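Local coordinates for FprA (Mycobacterium tuberculosis, PDB 1LQT), which catalyses FAD-dependent electron transfer between NADP(H) and ferredoxin, and may supply electrons to cytochrome P450 systems, at residues V36-M41 with P74-F79; G80-G85 with A412-L417; A216-V221 with R265-R270; V221-D226 with R253-R258. All coordinates share one frame; numbering follows the deposited sequence.

Contact 1 of 4, residues V36-M41 with P74-F79. With FAD (flavin-adenine dinucleotide), chain H.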
# COMPACT_ATOMS: atom_id res chain seq x y z
N VAL A 36 -24.01 3.48 -7.05
CA VAL A 36 -22.60 3.10 -7.07
C VAL A 36 -22.43 1.63 -6.76
O VAL A 36 -22.88 1.17 -5.72
CB VAL A 36 -21.84 3.93 -6.01
CG1 VAL A 36 -20.37 3.47 -5.89
CG2 VAL A 36 -21.94 5.40 -6.28
N ASP A 37 -21.80 0.89 -7.66
CA ASP A 37 -21.42 -0.50 -7.47
C ASP A 37 -19.91 -0.55 -7.38
O ASP A 37 -19.21 -0.08 -8.27
CB ASP A 37 -21.87 -1.36 -8.65
CG ASP A 37 -23.35 -1.63 -8.69
OD1 ASP A 37 -24.02 -1.41 -7.67
OD2 ASP A 37 -23.84 -2.08 -9.75
N MET A 38 -19.42 -1.12 -6.30
CA MET A 38 -18.00 -1.24 -6.03
C MET A 38 -17.59 -2.68 -6.17
O MET A 38 -18.14 -3.55 -5.51
CB MET A 38 -17.73 -0.72 -4.63
CG MET A 38 -16.29 -0.74 -4.25
SD MET A 38 -15.98 -0.00 -2.62
CE MET A 38 -16.11 1.71 -2.92
N LEU A 39 -16.65 -2.94 -7.07
CA LEU A 39 -16.15 -4.27 -7.38
C LEU A 39 -14.75 -4.41 -6.85
O LEU A 39 -13.88 -3.63 -7.21
CB LEU A 39 -16.09 -4.45 -8.92
CG LEU A 39 -17.39 -4.13 -9.67
CD1 LEU A 39 -17.20 -4.56 -11.14
CD2 LEU A 39 -18.60 -4.65 -9.09
N GLU A 40 -14.51 -5.41 -6.04
CA GLU A 40 -13.25 -5.58 -5.34
C GLU A 40 -12.72 -6.98 -5.56
O GLU A 40 -13.42 -7.97 -5.40
CB GLU A 40 -13.46 -5.33 -3.85
CG GLU A 40 -12.33 -5.82 -2.94
CD GLU A 40 -10.98 -5.20 -3.24
OE1 GLU A 40 -10.92 -3.96 -3.41
OE2 GLU A 40 -9.99 -5.97 -3.29
N MET A 41 -11.44 -7.03 -5.90
CA MET A 41 -10.70 -8.25 -6.14
C MET A 41 -10.72 -9.28 -4.99
O MET A 41 -10.80 -10.47 -5.21
CB MET A 41 -9.24 -7.83 -6.42
CG MET A 41 -8.25 -8.99 -6.44
SD MET A 41 -6.75 -8.61 -7.33
CE MET A 41 -5.81 -7.43 -6.12
N PRO A 74 -28.23 3.08 0.75
CA PRO A 74 -28.94 2.14 -0.10
C PRO A 74 -28.57 2.22 -1.58
O PRO A 74 -28.86 1.29 -2.32
CB PRO A 74 -30.41 2.52 0.13
CG PRO A 74 -30.40 3.85 0.58
CD PRO A 74 -29.16 3.96 1.47
N ARG A 75 -27.94 3.30 -2.00
CA ARG A 75 -27.54 3.46 -3.40
C ARG A 75 -26.21 2.77 -3.71
O ARG A 75 -25.78 2.75 -4.85
CB ARG A 75 -27.38 4.95 -3.68
CG ARG A 75 -28.69 5.74 -3.57
CD ARG A 75 -28.50 7.22 -3.64
NE ARG A 75 -27.80 7.73 -2.47
CZ ARG A 75 -27.53 9.00 -2.26
NH1 ARG A 75 -27.84 9.94 -3.15
NH2 ARG A 75 -26.91 9.36 -1.15
N PHE A 76 -25.56 2.23 -2.68
CA PHE A 76 -24.24 1.61 -2.77
C PHE A 76 -24.35 0.11 -2.66
O PHE A 76 -25.04 -0.39 -1.76
CB PHE A 76 -23.40 2.13 -1.60
CG PHE A 76 -22.01 1.57 -1.53
CD1 PHE A 76 -21.76 0.37 -0.93
CD2 PHE A 76 -20.94 2.31 -2.02
CE1 PHE A 76 -20.45 -0.12 -0.88
CE2 PHE A 76 -19.66 1.84 -1.96
CZ PHE A 76 -19.42 0.64 -1.42
N ARG A 77 -23.61 -0.61 -3.51
CA ARG A 77 -23.48 -2.06 -3.42
C ARG A 77 -21.99 -2.41 -3.52
O ARG A 77 -21.25 -1.77 -4.26
CB ARG A 77 -24.24 -2.77 -4.53
CG ARG A 77 -25.72 -2.50 -4.53
CD ARG A 77 -26.53 -3.37 -5.49
NE ARG A 77 -26.10 -3.17 -6.87
CZ ARG A 77 -26.75 -3.69 -7.91
NH1 ARG A 77 -27.80 -4.44 -7.71
NH2 ARG A 77 -26.32 -3.46 -9.14
N PHE A 78 -21.61 -3.46 -2.81
CA PHE A 78 -20.27 -4.04 -2.85
C PHE A 78 -20.31 -5.45 -3.40
O PHE A 78 -21.16 -6.24 -3.03
CB PHE A 78 -19.72 -4.10 -1.43
CG PHE A 78 -18.36 -4.77 -1.29
CD1 PHE A 78 -17.21 -4.08 -1.59
CD2 PHE A 78 -18.24 -6.05 -0.78
CE1 PHE A 78 -15.99 -4.69 -1.41
CE2 PHE A 78 -17.02 -6.65 -0.59
CZ PHE A 78 -15.88 -5.98 -0.91
N PHE A 79 -19.38 -5.76 -4.29
CA PHE A 79 -19.22 -7.08 -4.84
C PHE A 79 -17.74 -7.44 -4.74
O PHE A 79 -16.92 -7.03 -5.57
CB PHE A 79 -19.66 -7.12 -6.29
CG PHE A 79 -21.09 -6.72 -6.52
CD1 PHE A 79 -22.11 -7.66 -6.50
CD2 PHE A 79 -21.44 -5.42 -6.79
CE1 PHE A 79 -23.43 -7.31 -6.76
CE2 PHE A 79 -22.78 -5.07 -7.03
CZ PHE A 79 -23.74 -6.01 -7.00
PA FAD H . -5.39 0.68 -2.30
O1A FAD H . -4.24 -0.17 -2.67
O2A FAD H . -5.63 1.03 -0.88
O5B FAD H . -6.73 -0.03 -2.82
C5B FAD H . -6.76 -0.65 -4.12
C4B FAD H . -7.88 -1.68 -4.08
O4B FAD H . -8.11 -2.09 -5.42
C3B FAD H . -7.53 -2.94 -3.28
O3B FAD H . -8.56 -3.31 -2.38
C2B FAD H . -7.30 -3.97 -4.35
O2B FAD H . -7.49 -5.31 -3.98
C1B FAD H . -8.28 -3.50 -5.44
N9A FAD H . -7.97 -3.97 -6.78
C8A FAD H . -6.75 -3.92 -7.40
N7A FAD H . -6.80 -4.42 -8.63
C5A FAD H . -8.11 -4.84 -8.80
C6A FAD H . -8.75 -5.45 -9.87
N6A FAD H . -8.17 -5.71 -11.03
N1A FAD H . -10.08 -5.73 -9.71
C2A FAD H . -10.70 -5.40 -8.55
N3A FAD H . -10.14 -4.81 -7.48
C4A FAD H . -8.84 -4.55 -7.66
N1 FAD H . -1.29 5.80 4.90
C2 FAD H . -1.58 6.39 6.09
O2 FAD H . -2.24 7.40 6.15
N3 FAD H . -1.08 5.82 7.25
C4 FAD H . -0.39 4.64 7.29
O4 FAD H . -0.00 4.16 8.38
C4X FAD H . -0.14 4.02 6.07
N5 FAD H . 0.54 2.82 6.02
C5X FAD H . 0.82 2.24 4.81
C6 FAD H . 1.52 1.06 4.75
C7 FAD H . 1.88 0.48 3.55
C7M FAD H . 2.63 -0.82 3.54
C8 FAD H . 1.49 1.11 2.36
C8M FAD H . 1.88 0.53 1.03
C9 FAD H . 0.76 2.29 2.40
C9A FAD H . 0.41 2.87 3.61
N10 FAD H . -0.30 4.08 3.67
C10 FAD H . -0.60 4.64 4.89
C1' FAD H . -0.80 4.76 2.44
C2' FAD H . -2.19 4.25 2.05
O2' FAD H . -2.18 2.84 2.12
C3' FAD H . -2.53 4.71 0.62
O3' FAD H . -2.57 6.13 0.55
C4' FAD H . -3.90 4.29 0.10
O4' FAD H . -4.27 3.00 0.59
C5' FAD H . -3.92 4.29 -1.43
O5' FAD H . -5.29 4.09 -1.79
P FAD H . -5.78 3.49 -3.17
O1P FAD H . -7.26 3.50 -3.06
O2P FAD H . -5.16 4.16 -4.35
O3P FAD H . -5.24 2.00 -3.23
O HOH W 1 -25.80 0.48 -6.61
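Two neighbouring parallel strands meet here, their axes inclined by 17°, with five backbone hydrogen bonds between them. Arg-77 gives its N to Val-36 O and takes Met-38 N on its own O; Phe-79 repeats the pattern between Met-38 O and Glu-40 N. On the face carrying Asp-37, Leu-39, Arg-77 and Phe-79, the Arg-77 side chain can be followed outward along its partner. Its CB lies 3.4 Å from Asp-37 OD1, and CG and CD run on past the same oxygen. A bend at chi3 (-60°) then turns the guanidinium side-on to the carboxylate. NE donates to Asp-37 OD1 at 2.8 Å, reaching it from 33° above the carboxylate plane, while NH2 meets the syn lone pair of Asp-37 OD2 at 2.9 Å. Both acceptors lie close to the guanidinium plane, so this two-point salt bridge fixes its rotation. Phe-79 CZ covers one guanidinium face 3.7 Å above its plane, toward the rim. Tyr-97 OH also bonds Asp-37 OD2, and Ala-403 O takes a bond from Arg-77 NH2.

The other face is apolar: Met-38 SD sits 5.0 Å from the centroid of the Phe-76 ring, a Met-aromatic contact at the ring edge. Glu-40 CB packs on Phe-78 CE1, and a bend at chi2 leads the carboxylate away to FAD, where OE1 accepts from O3B and OE2 from O2B, each at 2.7 Å. Ser-11 OG also bonds OE1, and Leu-42 N OE2. An acidic residue at the end of the second strand, gripping both ribose hydroxyls of the adenosine half, is the signature of a Rossmann-type FAD-binding domain.

Contact 2 of 4, residues G80-G85 with A412-L417. With FAD (flavin-adenine dinucleotide), chain H.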
# COMPACT_ATOMS: atom_id res chain seq x y z
N GLY A 80 -17.42 -8.21 -3.72
CA GLY A 80 -16.07 -8.69 -3.51
C GLY A 80 -15.80 -10.00 -4.21
O GLY A 80 -16.70 -10.68 -4.69
N ASN A 81 -14.53 -10.35 -4.28
CA ASN A 81 -14.03 -11.52 -5.02
C ASN A 81 -14.35 -11.41 -6.51
O ASN A 81 -14.57 -12.41 -7.16
CB ASN A 81 -14.56 -12.83 -4.42
CG ASN A 81 -13.81 -14.05 -4.88
OD1 ASN A 81 -12.61 -14.01 -5.16
ND2 ASN A 81 -14.52 -15.17 -4.95
N VAL A 82 -14.37 -10.18 -7.03
CA VAL A 82 -14.58 -9.92 -8.46
C VAL A 82 -13.32 -9.25 -8.96
O VAL A 82 -13.00 -8.12 -8.58
CB VAL A 82 -15.82 -9.04 -8.68
CG1 VAL A 82 -15.96 -8.69 -10.16
CG2 VAL A 82 -17.06 -9.75 -8.20
N VAL A 83 -12.59 -9.95 -9.82
CA VAL A 83 -11.32 -9.48 -10.31
C VAL A 83 -11.52 -8.90 -11.70
O VAL A 83 -11.81 -9.61 -12.66
CB VAL A 83 -10.31 -10.63 -10.36
CG1 VAL A 83 -8.96 -10.15 -10.84
CG2 VAL A 83 -10.20 -11.33 -9.01
N VAL A 84 -11.42 -7.59 -11.81
CA VAL A 84 -11.60 -6.94 -13.09
C VAL A 84 -10.36 -7.22 -13.91
O VAL A 84 -9.23 -7.04 -13.45
CB VAL A 84 -11.92 -5.46 -12.93
CG1 VAL A 84 -12.04 -4.80 -14.27
CG2 VAL A 84 -13.21 -5.28 -12.13
N GLY A 85 -10.58 -7.69 -15.13
CA GLY A 85 -9.56 -8.22 -16.00
C GLY A 85 -9.62 -9.74 -16.04
O GLY A 85 -9.00 -10.35 -16.93
N ALA A 412 -23.30 -14.27 -12.70
CA ALA A 412 -23.00 -15.27 -13.74
C ALA A 412 -21.50 -15.40 -13.90
O ALA A 412 -20.99 -16.50 -14.04
CB ALA A 412 -23.64 -14.85 -15.06
N ARG A 413 -20.80 -14.28 -13.90
CA ARG A 413 -19.37 -14.25 -14.10
C ARG A 413 -18.59 -14.71 -12.87
O ARG A 413 -17.51 -15.24 -13.02
CB ARG A 413 -18.95 -12.85 -14.47
CG ARG A 413 -19.41 -12.45 -15.87
CD ARG A 413 -18.86 -13.34 -16.96
NE ARG A 413 -19.18 -12.77 -18.27
CZ ARG A 413 -18.57 -11.76 -18.82
NH1 ARG A 413 -17.49 -11.21 -18.27
NH2 ARG A 413 -19.05 -11.26 -19.94
N GLN A 414 -19.14 -14.49 -11.69
CA GLN A 414 -18.47 -14.85 -10.44
C GLN A 414 -19.50 -15.34 -9.46
O GLN A 414 -20.01 -14.59 -8.63
CB GLN A 414 -17.71 -13.65 -9.87
CG GLN A 414 -17.04 -13.90 -8.52
CD GLN A 414 -16.24 -15.17 -8.43
OE1 GLN A 414 -16.78 -16.26 -8.56
NE2 GLN A 414 -14.95 -15.02 -8.20
N PRO A 415 -19.83 -16.62 -9.53
CA PRO A 415 -20.81 -17.21 -8.61
C PRO A 415 -20.37 -17.12 -7.15
O PRO A 415 -21.23 -17.24 -6.28
CB PRO A 415 -20.91 -18.65 -9.09
CG PRO A 415 -20.51 -18.62 -10.52
CD PRO A 415 -19.42 -17.57 -10.58
N LYS A 416 -19.09 -16.91 -6.91
CA LYS A 416 -18.56 -16.82 -5.57
C LYS A 416 -18.29 -15.38 -5.16
O LYS A 416 -17.40 -15.11 -4.36
CB LYS A 416 -17.30 -17.67 -5.46
CG LYS A 416 -17.55 -19.16 -5.73
CD LYS A 416 -16.35 -20.00 -5.42
CE LYS A 416 -16.56 -21.45 -5.83
NZ LYS A 416 -15.25 -22.17 -5.72
N LEU A 417 -19.06 -14.44 -5.68
CA LEU A 417 -18.89 -13.05 -5.26
C LEU A 417 -19.36 -12.91 -3.81
O LEU A 417 -20.15 -13.69 -3.30
CB LEU A 417 -19.53 -12.06 -6.23
CG LEU A 417 -21.06 -12.10 -6.35
CD1 LEU A 417 -21.78 -11.45 -5.17
CD2 LEU A 417 -21.45 -11.45 -7.68
PA FAD H . -5.39 0.68 -2.30
O1A FAD H . -4.24 -0.17 -2.67
O2A FAD H . -5.63 1.03 -0.88
O5B FAD H . -6.73 -0.03 -2.82
C5B FAD H . -6.76 -0.65 -4.12
C4B FAD H . -7.88 -1.68 -4.08
O4B FAD H . -8.11 -2.09 -5.42
C3B FAD H . -7.53 -2.94 -3.28
O3B FAD H . -8.56 -3.31 -2.38
C2B FAD H . -7.30 -3.97 -4.35
O2B FAD H . -7.49 -5.31 -3.98
C1B FAD H . -8.28 -3.50 -5.44
N9A FAD H . -7.97 -3.97 -6.78
C8A FAD H . -6.75 -3.92 -7.40
N7A FAD H . -6.80 -4.42 -8.63
C5A FAD H . -8.11 -4.84 -8.80
C6A FAD H . -8.75 -5.45 -9.87
N6A FAD H . -8.17 -5.71 -11.03
N1A FAD H . -10.08 -5.73 -9.71
C2A FAD H . -10.70 -5.40 -8.55
N3A FAD H . -10.14 -4.81 -7.48
C4A FAD H . -8.84 -4.55 -7.66
N1 FAD H . -1.29 5.80 4.90
C2 FAD H . -1.58 6.39 6.09
O2 FAD H . -2.24 7.40 6.15
N3 FAD H . -1.08 5.82 7.25
C4 FAD H . -0.39 4.64 7.29
O4 FAD H . -0.00 4.16 8.38
C4X FAD H . -0.14 4.02 6.07
N5 FAD H . 0.54 2.82 6.02
C5X FAD H . 0.82 2.24 4.81
C6 FAD H . 1.52 1.06 4.75
C7 FAD H . 1.88 0.48 3.55
C7M FAD H . 2.63 -0.82 3.54
C8 FAD H . 1.49 1.11 2.36
C8M FAD H . 1.88 0.53 1.03
C9 FAD H . 0.76 2.29 2.40
C9A FAD H . 0.41 2.87 3.61
N10 FAD H . -0.30 4.08 3.67
C10 FAD H . -0.60 4.64 4.89
C1' FAD H . -0.80 4.76 2.44
C2' FAD H . -2.19 4.25 2.05
O2' FAD H . -2.18 2.84 2.12
C3' FAD H . -2.53 4.71 0.62
O3' FAD H . -2.57 6.13 0.55
C4' FAD H . -3.90 4.29 0.10
O4' FAD H . -4.27 3.00 0.59
C5' FAD H . -3.92 4.29 -1.43
O5' FAD H . -5.29 4.09 -1.79
P FAD H . -5.78 3.49 -3.17
O1P FAD H . -7.26 3.50 -3.06
O2P FAD H . -5.16 4.16 -4.35
O3P FAD H . -5.24 2.00 -3.23
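Two hydrogen bonds, each donated by a side-chain amide to a backbone carbonyl, carry the polar part of this contact. Gln-414 NE2 reaches Asn-81 O at 2.8 Å, nearly along the C=O axis, and Asn-81 ND2 answers with a straight bond (177°) to Lys-416 O at 2.9 Å. The second carbonyl is approached from well above its plane, by 52°. Asn-81 and Gln-414 cross at about a right angle with their amide planes 25° apart. Both polar atoms of the Gln-414 amide are used, because its OE1 accepts Lys-416 N at 2.9 Å within its own segment.

Residues 414-417 form a type I beta turn, closed by Leu-417 N on Gln-414 O, just as the chain leaves helix 402-413. The turn leads into strand 418-419, which joins the edge of the FAD-domain sheet beside strand 76-80, where Val-418 and Gly-80 share a backbone bond.

Weaker contacts lie alongside: Leu-417 CA points a C-H at Gly-80 O from 3.3 Å, and Leu-417 CB packs on Val-82 CG2 at 3.9 Å. Cofactor bonds come from the backbone of Val-84, whose N donates to adenine N1A at 3.1 Å and whose O accepts from N6A at 3.0 Å, so the loop reads the Watson-Crick edge of the FAD adenine.

Contact 3 of 4, residues A216-V221 with R265-R270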
# COMPACT_ATOMS: atom_id res chain seq x y z
N ALA A 216 11.74 4.73 19.00
CA ALA A 216 12.29 4.83 20.35
C ALA A 216 11.52 3.98 21.34
O ALA A 216 12.02 3.68 22.43
CB ALA A 216 12.28 6.27 20.81
N ASP A 217 10.30 3.60 20.99
CA ASP A 217 9.43 2.85 21.89
C ASP A 217 9.41 1.34 21.66
O ASP A 217 8.60 0.62 22.25
CB ASP A 217 8.04 3.44 21.83
CG ASP A 217 7.99 4.86 22.36
OD1 ASP A 217 8.76 5.20 23.29
OD2 ASP A 217 7.21 5.71 21.92
N LEU A 218 10.32 0.87 20.84
CA LEU A 218 10.44 -0.54 20.59
C LEU A 218 11.24 -1.19 21.70
O LEU A 218 12.46 -1.04 21.79
CB LEU A 218 11.13 -0.77 19.26
CG LEU A 218 10.40 -0.25 18.03
CD1 LEU A 218 11.31 -0.28 16.84
CD2 LEU A 218 9.18 -1.06 17.79
N ASP A 219 10.54 -1.90 22.57
CA ASP A 219 11.18 -2.59 23.66
C ASP A 219 12.21 -3.58 23.12
O ASP A 219 11.91 -4.37 22.23
CB ASP A 219 10.12 -3.39 24.45
CG ASP A 219 9.28 -2.53 25.36
OD1 ASP A 219 8.94 -1.37 25.04
OD2 ASP A 219 8.86 -2.97 26.46
N GLY A 220 13.41 -3.55 23.68
CA GLY A 220 14.45 -4.47 23.31
C GLY A 220 15.25 -4.10 22.09
O GLY A 220 16.18 -4.84 21.71
N VAL A 221 14.93 -2.96 21.47
CA VAL A 221 15.58 -2.54 20.25
C VAL A 221 16.22 -1.20 20.45
O VAL A 221 15.61 -0.26 20.95
CB VAL A 221 14.55 -2.38 19.11
CG1 VAL A 221 15.24 -2.00 17.79
CG2 VAL A 221 13.74 -3.65 18.97
N ARG A 265 18.68 -5.90 20.37
CA ARG A 265 18.46 -5.97 18.94
C ARG A 265 18.72 -4.57 18.37
O ARG A 265 18.61 -3.59 19.09
CB ARG A 265 17.05 -6.48 18.63
CG ARG A 265 16.79 -7.90 19.16
CD ARG A 265 15.32 -8.37 18.87
NE ARG A 265 14.42 -7.49 19.62
CZ ARG A 265 13.10 -7.56 19.73
NH1 ARG A 265 12.41 -8.50 19.07
NH2 ARG A 265 12.46 -6.64 20.50
N ARG A 266 19.10 -4.50 17.10
CA ARG A 266 19.56 -3.24 16.51
C ARG A 266 18.81 -2.91 15.21
O ARG A 266 18.70 -3.76 14.35
CB ARG A 266 21.06 -3.33 16.17
CG ARG A 266 21.98 -3.40 17.38
CD ARG A 266 23.38 -3.95 17.04
NE ARG A 266 24.08 -3.24 15.96
CZ ARG A 266 24.91 -2.22 16.12
NH1 ARG A 266 25.11 -1.71 17.31
NH2 ARG A 266 25.53 -1.71 15.06
N MET A 267 18.40 -1.65 15.09
CA MET A 267 17.88 -1.10 13.86
C MET A 267 18.87 -0.04 13.42
O MET A 267 18.94 1.01 14.03
CB MET A 267 16.50 -0.50 14.07
CG MET A 267 15.85 -0.09 12.77
SD MET A 267 14.26 0.72 12.99
CE MET A 267 13.27 -0.60 13.68
N VAL A 268 19.65 -0.34 12.38
CA VAL A 268 20.76 0.50 11.95
C VAL A 268 20.38 1.26 10.69
O VAL A 268 19.85 0.68 9.75
CB VAL A 268 21.99 -0.39 11.62
CG1 VAL A 268 23.16 0.44 11.14
CG2 VAL A 268 22.39 -1.26 12.79
N PHE A 269 20.65 2.56 10.67
CA PHE A 269 20.43 3.38 9.48
C PHE A 269 21.76 3.68 8.80
O PHE A 269 22.65 4.25 9.40
CB PHE A 269 19.75 4.71 9.82
CG PHE A 269 18.30 4.57 10.22
CD1 PHE A 269 17.96 4.16 11.49
CD2 PHE A 269 17.30 4.84 9.33
CE1 PHE A 269 16.64 4.04 11.86
CE2 PHE A 269 15.98 4.72 9.69
CZ PHE A 269 15.64 4.31 10.95
N ARG A 270 21.82 3.32 7.52
CA ARG A 270 22.96 3.64 6.64
C ARG A 270 22.43 4.46 5.48
O ARG A 270 21.49 4.05 4.82
CB ARG A 270 23.56 2.35 6.10
CG ARG A 270 24.37 1.57 7.12
CD ARG A 270 25.77 2.07 7.34
NE ARG A 270 26.57 2.11 6.12
CZ ARG A 270 27.24 1.09 5.57
NH1 ARG A 270 27.27 -0.12 6.10
NH2 ARG A 270 27.94 1.30 4.48
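Val-221 and Met-267 form the buried, apolar side of this contact, which the partly exposed Leu-218 extends toward the turn. Leu-218 CD1 meets the methyl CE of Met-267 tip to tip at 3.7 Å, the two side chains crossing at about a right angle. Met-267 leaves the backbone with CG anti to N (chi1 -172°), and its chain bends at chi3 to bring CE to the leucine. Val-221 fills in beside it: CG1 lies 4.2 Å from Met-267 CB, while CG2 turns to the other neighbour, 3.6 Å from Arg-265 NH2. Arg-265 is buried as well, and its side chain folds back along the turn, with Asp-219 O and Gly-220 O both near the guanidinium plane at its edge; Arg-189 brings a like charge close to it. Leu-167 on helix 157-167 touches both Val-221 and Met-267 and so covers this side.

Toward solvent the packing thins out. Residues 218-221 make a type II beta turn, shut by Val-221 N on Leu-218 O at 3.1 Å, and Gly-220 takes its third position with the positive phi (83°) that this turn requires. Asp-219 and Gly-220 are exposed, and the Asp-219 carboxylate leads away from the strand. A backbone hydrogen bond runs from Arg-265 N to Gly-220 O at 3.0 Å, nearly along the C=O axis but bent at the hydrogen (143°).

Val-221 and Arg-265 form a parallel bridge, 4.7 Å between their CA atoms, where the turn feeds edge strand 221-224 into the six-stranded parallel sheet of the Rossmann-type NADP-binding domain.

Contact 4 of 4, residues V221-D226 with R253-R258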
# COMPACT_ATOMS: atom_id res chain seq x y z
N VAL A 221 14.93 -2.96 21.47
CA VAL A 221 15.58 -2.54 20.25
C VAL A 221 16.22 -1.20 20.45
O VAL A 221 15.61 -0.26 20.95
CB VAL A 221 14.55 -2.38 19.11
CG1 VAL A 221 15.24 -2.00 17.79
CG2 VAL A 221 13.74 -3.65 18.97
N ASP A 222 17.48 -1.12 20.04
CA ASP A 222 18.17 0.15 19.94
C ASP A 222 18.26 0.61 18.48
O ASP A 222 18.63 -0.15 17.57
CB ASP A 222 19.55 0.05 20.48
CG ASP A 222 19.58 -0.11 22.01
OD1 ASP A 222 18.57 0.11 22.71
OD2 ASP A 222 20.60 -0.45 22.54
N VAL A 223 17.99 1.88 18.30
CA VAL A 223 18.15 2.52 17.01
C VAL A 223 19.61 2.99 16.92
O VAL A 223 20.10 3.63 17.84
CB VAL A 223 17.20 3.68 16.88
CG1 VAL A 223 17.41 4.38 15.55
CG2 VAL A 223 15.78 3.19 16.96
N VAL A 224 20.30 2.60 15.86
CA VAL A 224 21.71 2.87 15.69
C VAL A 224 21.90 3.75 14.47
O VAL A 224 21.61 3.35 13.35
CB VAL A 224 22.50 1.56 15.52
CG1 VAL A 224 23.96 1.88 15.28
CG2 VAL A 224 22.32 0.64 16.70
N ILE A 225 22.42 4.96 14.70
CA ILE A 225 22.84 5.83 13.62
C ILE A 225 24.23 6.33 13.96
O ILE A 225 24.42 7.06 14.93
CB ILE A 225 21.93 7.01 13.42
CG1 ILE A 225 20.49 6.53 13.29
CG2 ILE A 225 22.37 7.80 12.19
CD1 ILE A 225 19.52 7.61 13.01
N ASP A 226 25.21 5.94 13.17
CA ASP A 226 26.56 6.40 13.41
C ASP A 226 26.60 7.91 13.21
O ASP A 226 26.07 8.41 12.23
CB ASP A 226 27.46 5.69 12.41
CG ASP A 226 28.90 5.91 12.69
OD1 ASP A 226 29.35 7.06 12.70
OD2 ASP A 226 29.66 4.95 12.89
N ARG A 253 19.29 13.09 14.87
CA ARG A 253 20.38 13.51 15.74
C ARG A 253 20.21 12.92 17.13
O ARG A 253 21.19 12.51 17.76
CB ARG A 253 20.46 15.03 15.84
CG ARG A 253 20.86 15.77 14.56
CD ARG A 253 21.25 17.20 14.83
NE ARG A 253 21.37 18.01 13.63
CZ ARG A 253 22.37 17.94 12.78
NH1 ARG A 253 23.36 17.09 12.99
NH2 ARG A 253 22.38 18.74 11.72
N GLY A 254 18.98 12.90 17.64
CA GLY A 254 18.73 12.32 18.94
C GLY A 254 19.16 10.87 18.98
O GLY A 254 19.76 10.41 19.94
N TYR A 255 18.83 10.11 17.95
CA TYR A 255 19.25 8.71 17.94
C TYR A 255 20.76 8.56 17.84
O TYR A 255 21.34 7.71 18.53
CB TYR A 255 18.61 7.95 16.77
CG TYR A 255 17.12 7.73 16.93
CD1 TYR A 255 16.61 7.17 18.09
CD2 TYR A 255 16.25 7.98 15.92
CE1 TYR A 255 15.25 6.97 18.24
CE2 TYR A 255 14.88 7.78 16.07
CZ TYR A 255 14.40 7.29 17.24
OH TYR A 255 13.06 7.09 17.45
N ALA A 256 21.41 9.40 17.02
CA ALA A 256 22.84 9.32 16.87
C ALA A 256 23.57 9.64 18.17
O ALA A 256 24.69 9.15 18.38
CB ALA A 256 23.30 10.23 15.73
N ASP A 257 22.93 10.43 19.03
CA ASP A 257 23.52 10.83 20.32
C ASP A 257 23.55 9.69 21.33
O ASP A 257 24.15 9.82 22.40
CB ASP A 257 22.73 11.97 20.95
CG ASP A 257 22.97 13.28 20.30
OD1 ASP A 257 23.99 13.42 19.60
OD2 ASP A 257 22.17 14.25 20.45
N ARG A 258 22.85 8.61 21.05
CA ARG A 258 22.83 7.50 21.99
C ARG A 258 23.96 6.51 21.64
O ARG A 258 24.16 6.13 20.48
CB ARG A 258 21.48 6.80 21.93
CG ARG A 258 20.31 7.66 22.29
CD ARG A 258 19.12 6.84 22.76
NE ARG A 258 19.54 5.91 23.80
CZ ARG A 258 19.01 4.71 24.02
NH1 ARG A 258 18.00 4.27 23.28
NH2 ARG A 258 19.49 3.95 25.00
O HOH W 2 16.54 2.03 22.97
O HOH W 3 22.61 5.49 17.58
O HOH W 4 19.51 5.70 19.51
O HOH W 5 25.43 5.93 17.30
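Tyr-255 O, near the end of helix 243-256, has two firm partners, Arg-258 N at 3.1 Å and water 4 at 2.9 Å, and a possible third in water 3 at 2.7 Å. Both waters continue to the strand. Water 4 also donates to Val-223 O, at 2.7 Å, while water 3 accepts Ile-225 N at 2.9 Å. Strand and helix therefore join through solvent, without any direct hydrogen bond between them.

Apolar groups make the direct contact. Val-223 CG1 lies over one face of the Tyr-255 ring, 3.8 Å from its centroid and 20° off the normal, a CH-pi contact displaced toward the rim. Ile-225 CD1 reaches Tyr-255 CB at 3.9 Å, and Ala-256 points its CA-H at Ile-225 O. The far end of the ring is fixed by Tyr-255 OH on Leu-212 O.

At the outer end, Asp-222 OD1 and Arg-258 NH1 stand 4.2 Å apart, too far for a direct ion pair; water 2 accepts from Arg-258 NH1 and probably donates to Asp-222 OD1. The salt bridge of Asp-222 is with Arg-261. The helix packs on the strand that precedes it and then leads to parallel strand 265-270, the beta-alpha-beta crossover of a Rossmann-type domain.

Overall arrangement
Following the chain from the N terminus, contact 1 closes a loop of 32 residues between its segments, pairing strand 34-40 with strand 76-80. Contact 2 opens where contact 1 ends and touches it through Glu-40 O and Val-82 N, a probable hydrogen bond; both reach FAD. Its partner lies 326 residues on, so it brings the end of helix 402-413 back to the FAD domain and encloses contacts 3 and 4. Contact 4 in turn nests inside contact 3, the two sharing Val-221 with centres about 8 Å apart. They tie strand 221-224 to strand 265-270 and to helix 243-256 in the NADP domain, across the chain's centre from contacts 1 and 2.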